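Local coordinates for protein dihydroxyacetone kinase (Citrobacter freundii, PDB 1UN8) that phosphorylates dihydroxyacetone with ATP to give dihydroxyacetone phosphate, using magnesium or calcium ions, in the oxidative route of glycerol fermentation, at residues A[159-164]-A[312-317]; A[253-258]-A[308-313]. One frame throughout, in Å; residues are numbered along the deposited sequence.

Contact 1: A[159-164]-A[312-317]; sequences HKIAGY and ESIEKA
I161 and A317 mark the closest backbone approach, 5.4 Å from CA to CA, between the middle of helix 155-167 and the short helix 314-319. A317 contributes the largest share of covered surface; its CB points at the long helix and fits between I161 and Y164, 3.7 Å from Y164 CG. The Y164 ring meets A317 obliquely: a CH-pi contact puts A317 CA 4.2 Å from the ring centroid, 30° off the normal and therefore off-centre. Y164 CG is anti to the backbone N (chi1 178°), which brings CG against A317 CB; at the far end of the ring Y164 OH lies 3.2 Å from K316 CD. Deeper in, the I161 and I314 side chains meet through their CD1 methyls, crossing at about a right angle, with A182 of helix 172-184 touching both residues. On the other flank K160 is bent at chi2 and chi4, and its NZ donates to A317 O at 2.7 Å, nearly along the C=O axis (C=O...N 162°). NZ also bonds T320 O, and K160 has a cation-pi contact with W327, so the ammonium group gathers carbonyl oxygens near the end of helix 314-319, where its charge would probably be favourable. A162, its CB turned away from 312-317, touches strands 52-59 and 104-109. Helix 155-167 therefore packs between the first mixed sheet of the DhaK region and the helix that follows strand 301-309, a layered alpha/beta arrangement.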
ATOM      1  N   HIS A 159      -1.361  19.664   9.319  1.00 46.16           N
ATOM      2  CA  HIS A 159      -2.822  19.664   9.351  1.00 46.44           C
ATOM      3  C   HIS A 159      -3.272  19.314  10.771  1.00 45.35           C
ATOM      4  O   HIS A 159      -4.170  19.933  11.322  1.00 44.23           O
ATOM      5  CB  HIS A 159      -3.409  18.615   8.391  1.00 46.37           C
ATOM      6  CG  HIS A 159      -3.283  18.961   6.940  1.00 46.53           C
ATOM      7  ND1 HIS A 159      -2.911  20.213   6.499  1.00 47.18           N
ATOM      8  CD2 HIS A 159      -3.557  18.236   5.828  1.00 45.82           C
ATOM      9  CE1 HIS A 159      -2.964  20.245   5.177  1.00 46.85           C
ATOM     10  NE2 HIS A 159      -3.356  19.060   4.747  1.00 45.63           N
ATOM     11  N   LYS A 160      -2.620  18.312  11.348  1.00 45.91           N
ATOM     12  CA  LYS A 160      -2.946  17.826  12.682  1.00 47.60           C
ATOM     13  C   LYS A 160      -2.919  18.922  13.740  1.00 49.08           C
ATOM     14  O   LYS A 160      -3.845  19.057  14.540  1.00 49.34           O
ATOM     15  CB  LYS A 160      -1.970  16.716  13.082  1.00 46.98           C
ATOM     16  CG  LYS A 160      -2.448  15.848  14.240  1.00 46.29           C
ATOM     17  CD  LYS A 160      -3.803  15.213  13.916  1.00 45.09           C
ATOM     18  CE  LYS A 160      -4.264  14.287  15.031  1.00 44.57           C
ATOM     19  NZ  LYS A 160      -4.495  15.005  16.317  1.00 44.03           N
ATOM     20  N   ILE A 161      -1.838  19.691  13.756  1.00 50.53           N
ATOM     21  CA  ILE A 161      -1.689  20.773  14.716  1.00 51.17           C
ATOM     22  C   ILE A 161      -2.687  21.895  14.438  1.00 51.22           C
ATOM     23  O   ILE A 161      -3.347  22.392  15.357  1.00 50.66           O
ATOM     24  CB  ILE A 161      -0.241  21.309  14.690  1.00 51.45           C
ATOM     25  CG1 ILE A 161       0.635  20.425  15.583  1.00 52.23           C
ATOM     26  CG2 ILE A 161      -0.206  22.769  15.094  1.00 49.19           C
ATOM     27  CD1 ILE A 161       0.657  20.874  17.030  1.00 57.85           C
ATOM     28  N   ALA A 162      -2.799  22.293  13.177  1.00 50.19           N
ATOM     29  CA  ALA A 162      -3.733  23.340  12.819  1.00 51.59           C
ATOM     30  C   ALA A 162      -5.144  22.929  13.241  1.00 53.07           C
ATOM     31  O   ALA A 162      -5.896  23.723  13.814  1.00 52.98           O
ATOM     32  CB  ALA A 162      -3.686  23.581  11.319  1.00 51.50           C
ATOM     33  N   GLY A 163      -5.492  21.679  12.954  1.00 53.37           N
ATOM     34  CA  GLY A 163      -6.810  21.178  13.285  1.00 55.28           C
ATOM     35  C   GLY A 163      -7.115  21.216  14.768  1.00 55.78           C
ATOM     36  O   GLY A 163      -8.227  21.557  15.174  1.00 56.75           O
ATOM     37  N   TYR A 164      -6.128  20.860  15.578  1.00 55.81           N
ATOM     38  CA  TYR A 164      -6.291  20.854  17.023  1.00 56.45           C
ATOM     39  C   TYR A 164      -6.828  22.200  17.502  1.00 56.50           C
ATOM     40  O   TYR A 164      -7.884  22.271  18.129  1.00 56.94           O
ATOM     41  CB  TYR A 164      -4.952  20.582  17.701  1.00 57.49           C
ATOM     42  CG  TYR A 164      -5.027  20.603  19.206  1.00 59.95           C
ATOM     43  CD1 TYR A 164      -5.436  19.474  19.915  1.00 60.82           C
ATOM     44  CD2 TYR A 164      -4.729  21.764  19.924  1.00 59.89           C
ATOM     45  CE1 TYR A 164      -5.550  19.501  21.309  1.00 61.73           C
ATOM     46  CE2 TYR A 164      -4.843  21.803  21.316  1.00 61.04           C
ATOM     47  CZ  TYR A 164      -5.254  20.669  22.004  1.00 62.11           C
ATOM     48  OH  TYR A 164      -5.383  20.700  23.380  1.00 62.83           O
ATOM     49  N   GLU A 312       6.533  22.195  23.220  1.00 70.65           N
ATOM     50  CA  GLU A 312       5.283  22.883  23.490  1.00 71.24           C
ATOM     51  C   GLU A 312       4.036  22.042  23.240  1.00 70.44           C
ATOM     52  O   GLU A 312       3.939  20.882  23.648  1.00 70.03           O
ATOM     53  CB  GLU A 312       5.206  24.158  22.637  1.00 74.02           C
ATOM     54  CG  GLU A 312       6.459  25.047  22.674  1.00 79.10           C
ATOM     55  CD  GLU A 312       6.703  25.703  24.032  1.00 82.56           C
ATOM     56  OE1 GLU A 312       5.798  26.419  24.528  1.00 83.60           O
ATOM     57  OE2 GLU A 312       7.803  25.510  24.603  1.00 84.12           O
ATOM     58  N   SER A 313       3.088  22.654  22.542  1.00 69.47           N
ATOM     59  CA  SER A 313       1.810  22.043  22.229  1.00 69.04           C
ATOM     60  C   SER A 313       1.829  20.956  21.154  1.00 68.51           C
ATOM     61  O   SER A 313       0.838  20.248  20.977  1.00 69.54           O
ATOM     62  CB  SER A 313       0.829  23.140  21.813  1.00 69.46           C
ATOM     63  OG  SER A 313       0.657  24.090  22.848  1.00 70.52           O
ATOM     64  N   ILE A 314       2.936  20.820  20.434  1.00 66.77           N
ATOM     65  CA  ILE A 314       3.013  19.830  19.365  1.00 63.68           C
ATOM     66  C   ILE A 314       2.520  18.445  19.789  1.00 61.62           C
ATOM     67  O   ILE A 314       1.540  17.941  19.245  1.00 60.00           O
ATOM     68  CB  ILE A 314       4.473  19.706  18.794  1.00 64.22           C
ATOM     69  CG1 ILE A 314       4.848  20.973  18.018  1.00 62.98           C
ATOM     70  CG2 ILE A 314       4.584  18.494  17.879  1.00 61.01           C
ATOM     71  CD1 ILE A 314       3.979  21.236  16.818  1.00 65.28           C
ATOM     72  N   GLU A 315       3.193  17.837  20.763  1.00 60.18           N
ATOM     73  CA  GLU A 315       2.825  16.496  21.206  1.00 59.27           C
ATOM     74  C   GLU A 315       1.370  16.362  21.645  1.00 58.18           C
ATOM     75  O   GLU A 315       0.706  15.381  21.319  1.00 57.13           O
ATOM     76  CB  GLU A 315       3.745  16.042  22.338  1.00 58.40           C
ATOM     77  CG  GLU A 315       3.592  14.573  22.666  1.00 58.89           C
ATOM     78  CD  GLU A 315       4.424  14.154  23.855  1.00 59.58           C
ATOM     79  OE1 GLU A 315       4.629  12.939  24.060  1.00 59.75           O
ATOM     80  OE2 GLU A 315       4.867  15.048  24.595  1.00 60.52           O
ATOM     81  N   LYS A 316       0.883  17.343  22.392  1.00 58.37           N
ATOM     82  CA  LYS A 316      -0.497  17.326  22.862  1.00 58.34           C
ATOM     83  C   LYS A 316      -1.423  17.234  21.659  1.00 56.50           C
ATOM     84  O   LYS A 316      -2.334  16.410  21.623  1.00 55.39           O
ATOM     85  CB  LYS A 316      -0.798  18.603  23.656  1.00 61.22           C
ATOM     86  CG  LYS A 316      -2.228  18.714  24.169  1.00 63.64           C
ATOM     87  CD  LYS A 316      -2.511  20.103  24.747  1.00 66.61           C
ATOM     88  CE  LYS A 316      -1.618  20.416  25.948  1.00 69.21           C
ATOM     89  NZ  LYS A 316      -1.949  21.715  26.614  1.00 69.28           N
ATOM     90  N   ALA A 317      -1.161  18.076  20.665  1.00 54.94           N
ATOM     91  CA  ALA A 317      -1.962  18.127  19.448  1.00 55.40           C
ATOM     92  C   ALA A 317      -1.866  16.878  18.564  1.00 55.49           C
ATOM     93  O   ALA A 317      -2.835  16.503  17.900  1.00 55.15           O
ATOM     94  CB  ALA A 317      -1.588  19.365  18.643  1.00 53.54           C
TER

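Contact 2: A[253-258]-A[308-313]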
ATOM      1  N   ARG A 253      12.737  15.377  22.307  1.00 60.00           N
ATOM      2  CA  ARG A 253      11.984  14.190  21.944  1.00 56.75           C
ATOM      3  C   ARG A 253      11.429  14.345  20.529  1.00 55.82           C
ATOM      4  O   ARG A 253      11.270  15.465  20.024  1.00 54.08           O
ATOM      5  CB  ARG A 253      10.853  13.945  22.949  1.00 57.62           C
ATOM      6  CG  ARG A 253      11.328  13.825  24.400  1.00 55.99           C
ATOM      7  CD  ARG A 253      12.542  12.921  24.523  1.00 55.17           C
ATOM      8  NE  ARG A 253      12.232  11.521  24.239  1.00 56.20           N
ATOM      9  CZ  ARG A 253      13.146  10.553  24.207  1.00 55.82           C
ATOM     10  NH1 ARG A 253      14.419  10.843  24.442  1.00 55.37           N
ATOM     11  NH2 ARG A 253      12.792   9.299  23.944  1.00 54.75           N
ATOM     12  N   LEU A 254      11.128  13.209  19.903  1.00 53.80           N
ATOM     13  CA  LEU A 254      10.643  13.187  18.530  1.00 51.48           C
ATOM     14  C   LEU A 254       9.536  12.189  18.227  1.00 50.30           C
ATOM     15  O   LEU A 254       9.442  11.112  18.800  1.00 51.29           O
ATOM     16  CB  LEU A 254      11.793  12.844  17.557  1.00 51.74           C
ATOM     17  CG  LEU A 254      13.074  13.684  17.587  1.00 50.43           C
ATOM     18  CD1 LEU A 254      14.226  12.926  16.960  1.00 49.83           C
ATOM     19  CD2 LEU A 254      12.863  15.002  16.866  1.00 50.37           C
ATOM     20  N   ALA A 255       8.704  12.595  17.300  1.00 47.83           N
ATOM     21  CA  ALA A 255       7.648  11.744  16.782  1.00 45.64           C
ATOM     22  C   ALA A 255       8.121  11.473  15.343  1.00 44.35           C
ATOM     23  O   ALA A 255       8.491  12.419  14.648  1.00 42.62           O
ATOM     24  CB  ALA A 255       6.285  12.431  16.785  1.00 44.98           C
ATOM     25  N   VAL A 256       8.116  10.233  14.877  1.00 43.59           N
ATOM     26  CA  VAL A 256       8.563   9.940  13.520  1.00 42.23           C
ATOM     27  C   VAL A 256       7.485   9.239  12.710  1.00 41.59           C
ATOM     28  O   VAL A 256       6.891   8.249  13.158  1.00 38.92           O
ATOM     29  CB  VAL A 256       9.843   9.058  13.531  1.00 42.30           C
ATOM     30  CG1 VAL A 256      10.169   8.555  12.135  1.00 38.75           C
ATOM     31  CG2 VAL A 256      11.010   9.854  14.102  1.00 42.49           C
ATOM     32  N   MET A 257       7.239   9.765  11.516  1.00 39.73           N
ATOM     33  CA  MET A 257       6.243   9.186  10.637  1.00 40.41           C
ATOM     34  C   MET A 257       6.890   8.418   9.479  1.00 40.72           C
ATOM     35  O   MET A 257       7.652   8.984   8.689  1.00 40.89           O
ATOM     36  CB  MET A 257       5.327  10.279  10.093  1.00 40.36           C
ATOM     37  CG  MET A 257       4.448   9.828   8.945  1.00 40.56           C
ATOM     38  SD  MET A 257       3.218  11.066   8.475  1.00 41.08           S
ATOM     39  CE  MET A 257       4.269  12.480   8.129  1.00 40.06           C
ATOM     40  N   ILE A 258       6.595   7.124   9.401  1.00 39.50           N
ATOM     41  CA  ILE A 258       7.104   6.258   8.333  1.00 36.51           C
ATOM     42  C   ILE A 258       5.987   6.149   7.292  1.00 35.08           C
ATOM     43  O   ILE A 258       4.996   5.445   7.493  1.00 34.17           O
ATOM     44  CB  ILE A 258       7.443   4.850   8.863  1.00 37.26           C
ATOM     45  CG1 ILE A 258       8.383   4.966  10.063  1.00 36.58           C
ATOM     46  CG2 ILE A 258       8.098   4.018   7.778  1.00 33.90           C
ATOM     47  CD1 ILE A 258       7.917   4.219  11.291  1.00 36.67           C
ATOM     48  N   ILE A 308       9.278  15.193  13.642  1.00 45.16           N
ATOM     49  CA  ILE A 308       8.712  16.432  14.168  1.00 47.78           C
ATOM     50  C   ILE A 308       9.164  16.570  15.624  1.00 49.33           C
ATOM     51  O   ILE A 308       9.050  15.621  16.406  1.00 48.15           O
ATOM     52  CB  ILE A 308       7.173  16.435  14.119  1.00 46.14           C
ATOM     53  CG1 ILE A 308       6.660  17.697  14.799  1.00 45.04           C
ATOM     54  CG2 ILE A 308       6.605  15.189  14.801  1.00 45.82           C
ATOM     55  CD1 ILE A 308       5.731  18.516  13.931  1.00 47.13           C
ATOM     56  N   VAL A 309       9.689  17.742  15.975  1.00 51.51           N
ATOM     57  CA  VAL A 309      10.172  17.997  17.328  1.00 53.36           C
ATOM     58  C   VAL A 309       9.005  18.174  18.280  1.00 54.24           C
ATOM     59  O   VAL A 309       8.102  18.965  18.028  1.00 54.42           O
ATOM     60  CB  VAL A 309      11.050  19.266  17.377  1.00 54.41           C
ATOM     61  CG1 VAL A 309      11.545  19.501  18.797  1.00 53.42           C
ATOM     62  CG2 VAL A 309      12.223  19.123  16.422  1.00 53.55           C
ATOM     63  N   LEU A 310       9.024  17.434  19.379  1.00 55.86           N
ATOM     64  CA  LEU A 310       7.950  17.522  20.352  1.00 58.78           C
ATOM     65  C   LEU A 310       8.191  18.615  21.392  1.00 61.50           C
ATOM     66  O   LEU A 310       8.564  18.341  22.531  1.00 61.53           O
ATOM     67  CB  LEU A 310       7.770  16.169  21.038  1.00 58.00           C
ATOM     68  CG  LEU A 310       7.462  15.002  20.098  1.00 57.77           C
ATOM     69  CD1 LEU A 310       7.385  13.706  20.892  1.00 56.55           C
ATOM     70  CD2 LEU A 310       6.158  15.271  19.369  1.00 56.54           C
ATOM     71  N   GLU A 311       7.992  19.860  20.986  1.00 64.58           N
ATOM     72  CA  GLU A 311       8.154  20.993  21.881  1.00 68.16           C
ATOM     73  C   GLU A 311       6.782  21.640  22.042  1.00 69.35           C
ATOM     74  O   GLU A 311       5.963  21.624  21.119  1.00 68.54           O
ATOM     75  CB  GLU A 311       9.134  22.033  21.302  1.00 69.94           C
ATOM     76  CG  GLU A 311      10.612  21.617  21.209  1.00 72.92           C
ATOM     77  CD  GLU A 311      11.288  21.412  22.563  1.00 75.03           C
ATOM     78  OE1 GLU A 311      11.072  22.249  23.465  1.00 77.81           O
ATOM     79  OE2 GLU A 311      12.048  20.427  22.726  1.00 74.65           O
ATOM     80  N   GLU A 312       6.533  22.195  23.220  1.00 70.65           N
ATOM     81  CA  GLU A 312       5.283  22.883  23.490  1.00 71.24           C
ATOM     82  C   GLU A 312       4.036  22.042  23.240  1.00 70.44           C
ATOM     83  O   GLU A 312       3.939  20.882  23.648  1.00 70.03           O
ATOM     84  CB  GLU A 312       5.206  24.158  22.637  1.00 74.02           C
ATOM     85  CG  GLU A 312       6.459  25.047  22.674  1.00 79.10           C
ATOM     86  CD  GLU A 312       6.703  25.703  24.032  1.00 82.56           C
ATOM     87  OE1 GLU A 312       5.798  26.419  24.528  1.00 83.60           O
ATOM     88  OE2 GLU A 312       7.803  25.510  24.603  1.00 84.12           O
ATOM     89  N   SER A 313       3.088  22.654  22.542  1.00 69.47           N
ATOM     90  CA  SER A 313       1.810  22.043  22.229  1.00 69.04           C
ATOM     91  C   SER A 313       1.829  20.956  21.154  1.00 68.51           C
ATOM     92  O   SER A 313       0.838  20.248  20.977  1.00 69.54           O
ATOM     93  CB  SER A 313       0.829  23.140  21.813  1.00 69.46           C
ATOM     94  OG  SER A 313       0.657  24.090  22.848  1.00 70.52           O
TER
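L254 with V309 and A255 with I308 form two successive antiparallel bridges within the second six-stranded mixed sheet of the DhaK region, joining neighbouring strands 254-260 and 301-309. The two pairs show the alternation of an antiparallel register. L254 and V309 are a non-hydrogen-bonded pair with CA atoms 5.0 Å apart, whereas A255 and I308 are a hydrogen-bonded pair. In the latter, A255 N gives to I308 O at 3.2 Å and I308 N returns a bond to A255 O at 3.1 Å. One further bond runs from L310 N to R253 O (3.1 Å). Its N-H points almost straight at the oxygen (175°), but the donor stands above the carbonyl plane, 39° out of it, unlike the in-plane bond at I308 O. L310 is the centre of an inverse gamma turn, with a weak bond from E311 N to V309 O.

The polar end of R253 leads off to a salt bridge with D286 on strand 285-292, the other neighbour of strand 254-260. L254 and V309 share one face of the sheet, their CD2 and CG2 methyls loosely packed. A255 and I308 share the other, which L318 of helix 314-319 covers by touching both residues. L310 splits its two methyls: CD1 lies 3.7 Å from L254 C, on the backbone, and CD2 turns to A255 CB. I308 CG1 is anti to the backbone N (chi1 175°), which puts the CG2 branch between backbone N and carbonyl carbon. That branch meets A255 CB at 3.4 Å, and L310 CD2 approaches the same methyl at 3.8 Å.

How the contacts relate
From the N terminus, 159-164 comes first, on a helix against the first sheet; the chain then builds the second sheet, passing 253-258 before returning through 308-317. Contact 2 brings together segments with 49 intervening residues, and contact 1 segments with 147. The shorter excursion lies wholly within the longer one, and both end on the same turn, sharing E312 and S313. Strand 301-309 takes part in contact 2 and helix 314-319, which follows it in the chain, in contact 1, with the centres about 10 Å apart. I314 CG2 lies 3.8 Å from I308 CG1, linking the two directly. Together they tie helix 155-167 to the second sheet.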